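Local coordinates for protein lipolytic enzyme, G-D-S-L family (Bacteroides thetaiotaomicron, PDB 7BR2) that is a serine esterase of the SGNH (GDSL) hydrolase family from a gut bacterium that metabolizes the drug diltiazem, at residues 209-214 and 283-288. Sequence-based numbering, arbitrary orientation.
Sequences DNDGHM and SKKSQA
Two hydrogen bonds grip each oxygen of the D209 carboxylate, which joins the start of helix 210-223 to the loop segment 283-288. D209 holds the N-cap position but makes no capping bond; an acid suits it because, with CG anti to the backbone N (chi1 -157°), both oxygens meet loop donors. D209 OD2 takes K284 N through its syn lone pair at 2.8 Å, nearly straight. K285 N reaches OD2 from above the carboxylate plane. D209 OD1 accepts the S283 hydroxyl, OG at 2.7 Å, and N210 N, the first residue of the helix that follows. These four donors would probably stabilise the ionised acid.

The N210 amide suits two carbonyls: ND2 donates to R279 O, its strongest partner, and to K285 O at 3.3 Å.

The long K285 chain, bent at chi3, crosses D211 obliquely to form a salt bridge, NZ to D211 OD2 at 2.8 Å.

One turn on, the flexible M214 lays CG and SD against Q287 CG; Q287 NE2 bonds weakly to the sulphur, while D275 N holds OE1.

D209 lies near, without touching, the probable Ser-His-Asp triad (S28, H207, D204). F38 of helix 35-46 touches both M214 and Q287, and L41 touches Q287, so the loop between strand 260-267 and helix 296-300 is fastened to helix 210-223 beside helix 35-46.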
ATOM      1  N   ASP A 209      -8.595   2.539  -7.510  1.00 32.22           N
ATOM      2  CA  ASP A 209      -7.840   1.688  -8.415  1.00 33.87           C
ATOM      3  C   ASP A 209      -6.393   1.594  -7.913  1.00 27.45           C
ATOM      4  O   ASP A 209      -6.042   2.127  -6.858  1.00 32.99           O
ATOM      5  CB  ASP A 209      -7.952   2.261  -9.832  1.00 34.87           C
ATOM      6  CG  ASP A 209      -7.708   1.243 -10.929  1.00 35.98           C
ATOM      7  OD1 ASP A 209      -7.198   0.142 -10.655  1.00 37.87           O
ATOM      8  OD2 ASP A 209      -8.012   1.569 -12.100  1.00 42.46           O
ATOM      9  N   ASN A 210      -5.527   0.930  -8.679  1.00 27.78           N
ATOM     10  CA  ASN A 210      -4.147   0.710  -8.239  1.00 28.81           C
ATOM     11  C   ASN A 210      -3.428   2.026  -7.973  1.00 35.03           C
ATOM     12  O   ASN A 210      -2.606   2.122  -7.053  1.00 37.49           O
ATOM     13  CB  ASN A 210      -3.386  -0.094  -9.292  1.00 32.82           C
ATOM     14  CG  ASN A 210      -3.976  -1.455  -9.513  1.00 36.32           C
ATOM     15  OD1 ASN A 210      -4.006  -2.285  -8.597  1.00 42.51           O
ATOM     16  ND2 ASN A 210      -4.478  -1.694 -10.718  1.00 34.05           N
ATOM     17  N   ASP A 211      -3.703   3.046  -8.787  1.00 35.41           N
ATOM     18  CA  ASP A 211      -3.092   4.352  -8.557  1.00 36.52           C
ATOM     19  C   ASP A 211      -3.529   4.929  -7.220  1.00 35.86           C
ATOM     20  O   ASP A 211      -2.706   5.472  -6.470  1.00 35.84           O
ATOM     21  CB  ASP A 211      -3.439   5.312  -9.700  1.00 38.29           C
ATOM     22  CG  ASP A 211      -4.944   5.485  -9.898  1.00 38.92           C
ATOM     23  OD1 ASP A 211      -5.691   4.474  -9.863  1.00 39.14           O
ATOM     24  OD2 ASP A 211      -5.390   6.642 -10.025  1.00 35.42           O
ATOM     25  N   GLY A 212      -4.823   4.827  -6.904  1.00 36.17           N
ATOM     26  CA  GLY A 212      -5.290   5.318  -5.621  1.00 34.25           C
ATOM     27  C   GLY A 212      -4.642   4.593  -4.460  1.00 40.06           C
ATOM     28  O   GLY A 212      -4.250   5.217  -3.466  1.00 33.85           O
ATOM     29  N   HIS A 213      -4.501   3.267  -4.576  1.00 32.34           N
ATOM     30  CA  HIS A 213      -3.857   2.502  -3.515  1.00 32.11           C
ATOM     31  C   HIS A 213      -2.379   2.841  -3.411  1.00 31.31           C
ATOM     32  O   HIS A 213      -1.824   2.855  -2.307  1.00 30.76           O
ATOM     33  CB  HIS A 213      -4.081   1.006  -3.749  1.00 30.23           C
ATOM     34  CG  HIS A 213      -5.428   0.545  -3.299  1.00 27.81           C
ATOM     35  ND1 HIS A 213      -5.712   0.260  -1.979  1.00 33.22           N
ATOM     36  CD2 HIS A 213      -6.594   0.411  -3.970  1.00 27.95           C
ATOM     37  CE1 HIS A 213      -6.989  -0.056  -1.863  1.00 29.04           C
ATOM     38  NE2 HIS A 213      -7.547   0.022  -3.058  1.00 29.73           N
ATOM     39  N   MET A 214      -1.734   3.171  -4.530  1.00 29.43           N
ATOM     40  CA  MET A 214      -0.339   3.580  -4.444  1.00 32.02           C
ATOM     41  C   MET A 214      -0.223   4.961  -3.808  1.00 36.00           C
ATOM     42  O   MET A 214       0.717   5.216  -3.048  1.00 32.82           O
ATOM     43  CB  MET A 214       0.314   3.543  -5.823  1.00 29.89           C
ATOM     44  CG  MET A 214       1.826   3.662  -5.788  1.00 30.08           C
ATOM     45  SD  MET A 214       2.632   2.555  -4.602  1.00 31.80           S
ATOM     46  CE  MET A 214       3.688   3.710  -3.738  1.00 32.61           C
ATOM     47  N   SER A 283     -10.041  -2.528 -13.894  1.00 47.91           N
ATOM     48  CA  SER A 283      -8.963  -1.589 -13.618  1.00 44.92           C
ATOM     49  C   SER A 283      -8.624  -0.762 -14.850  1.00 41.05           C
ATOM     50  O   SER A 283      -8.663  -1.251 -15.982  1.00 41.34           O
ATOM     51  CB  SER A 283      -7.714  -2.322 -13.137  1.00 40.95           C
ATOM     52  OG  SER A 283      -6.694  -1.400 -12.825  1.00 41.27           O
ATOM     53  N   LYS A 284      -8.279   0.497 -14.622  1.00 40.18           N
ATOM     54  CA  LYS A 284      -7.859   1.375 -15.705  1.00 44.23           C
ATOM     55  C   LYS A 284      -6.526   2.059 -15.480  1.00 45.64           C
ATOM     56  O   LYS A 284      -5.898   2.476 -16.462  1.00 50.03           O
ATOM     57  CB  LYS A 284      -8.919   2.461 -15.960  1.00 44.20           C
ATOM     58  CG  LYS A 284     -10.233   1.967 -16.544  1.00 46.70           C
ATOM     59  CD  LYS A 284     -10.003   1.584 -17.996  1.00 56.14           C
ATOM     60  CE  LYS A 284     -11.013   0.581 -18.522  1.00 65.28           C
ATOM     61  NZ  LYS A 284     -10.804   0.401 -19.991  1.00 66.19           N
ATOM     62  N   LYS A 285      -6.045   2.149 -14.251  1.00 41.15           N
ATOM     63  CA  LYS A 285      -4.802   2.836 -13.971  1.00 41.97           C
ATOM     64  C   LYS A 285      -3.915   1.932 -13.133  1.00 38.08           C
ATOM     65  O   LYS A 285      -4.393   1.171 -12.283  1.00 38.70           O
ATOM     66  CB  LYS A 285      -5.064   4.157 -13.239  1.00 44.77           C
ATOM     67  CG  LYS A 285      -5.892   5.149 -14.048  1.00 49.23           C
ATOM     68  CD  LYS A 285      -6.322   6.345 -13.196  1.00 48.23           C
ATOM     69  CE  LYS A 285      -7.527   6.002 -12.331  1.00 37.53           C
ATOM     70  NZ  LYS A 285      -7.808   7.087 -11.345  1.00 38.05           N
ATOM     71  N   SER A 286      -2.615   2.035 -13.365  1.00 41.74           N
ATOM     72  CA  SER A 286      -1.649   1.157 -12.732  1.00 36.84           C
ATOM     73  C   SER A 286      -1.076   1.814 -11.485  1.00 38.97           C
ATOM     74  O   SER A 286      -1.299   2.996 -11.221  1.00 40.55           O
ATOM     75  CB  SER A 286      -0.530   0.812 -13.717  1.00 39.98           C
ATOM     76  OG  SER A 286       0.243   1.961 -14.025  1.00 41.69           O
ATOM     77  N   GLN A 287      -0.380   1.001 -10.681  1.00 38.16           N
ATOM     78  CA  GLN A 287       0.435   1.534  -9.594  1.00 34.96           C
ATOM     79  C   GLN A 287       1.336   2.674 -10.105  1.00 36.08           C
ATOM     80  O   GLN A 287       1.528   3.690  -9.416  1.00 32.71           O
ATOM     81  CB  GLN A 287       1.237   0.372  -8.963  1.00 33.78           C
ATOM     82  CG  GLN A 287       2.091   0.697  -7.745  1.00 27.44           C
ATOM     83  CD  GLN A 287       3.038  -0.446  -7.372  1.00 31.58           C
ATOM     84  OE1 GLN A 287       3.188  -1.404  -8.124  1.00 28.78           O
ATOM     85  NE2 GLN A 287       3.707  -0.322  -6.227  1.00 29.13           N
ATOM     86  N   ALA A 288       1.897   2.507 -11.315  1.00 37.16           N
ATOM     87  CA  ALA A 288       2.849   3.475 -11.866  1.00 43.72           C
ATOM     88  C   ALA A 288       2.237   4.848 -12.055  1.00 42.18           C
ATOM     89  O   ALA A 288       2.943   5.866 -11.959  1.00 40.33           O
ATOM     90  CB  ALA A 288       3.406   2.934 -13.197  1.00 32.62           C
TER
HETATM   91  O   HOH W   1      -7.983   5.065  -8.585  1.00 42.29           O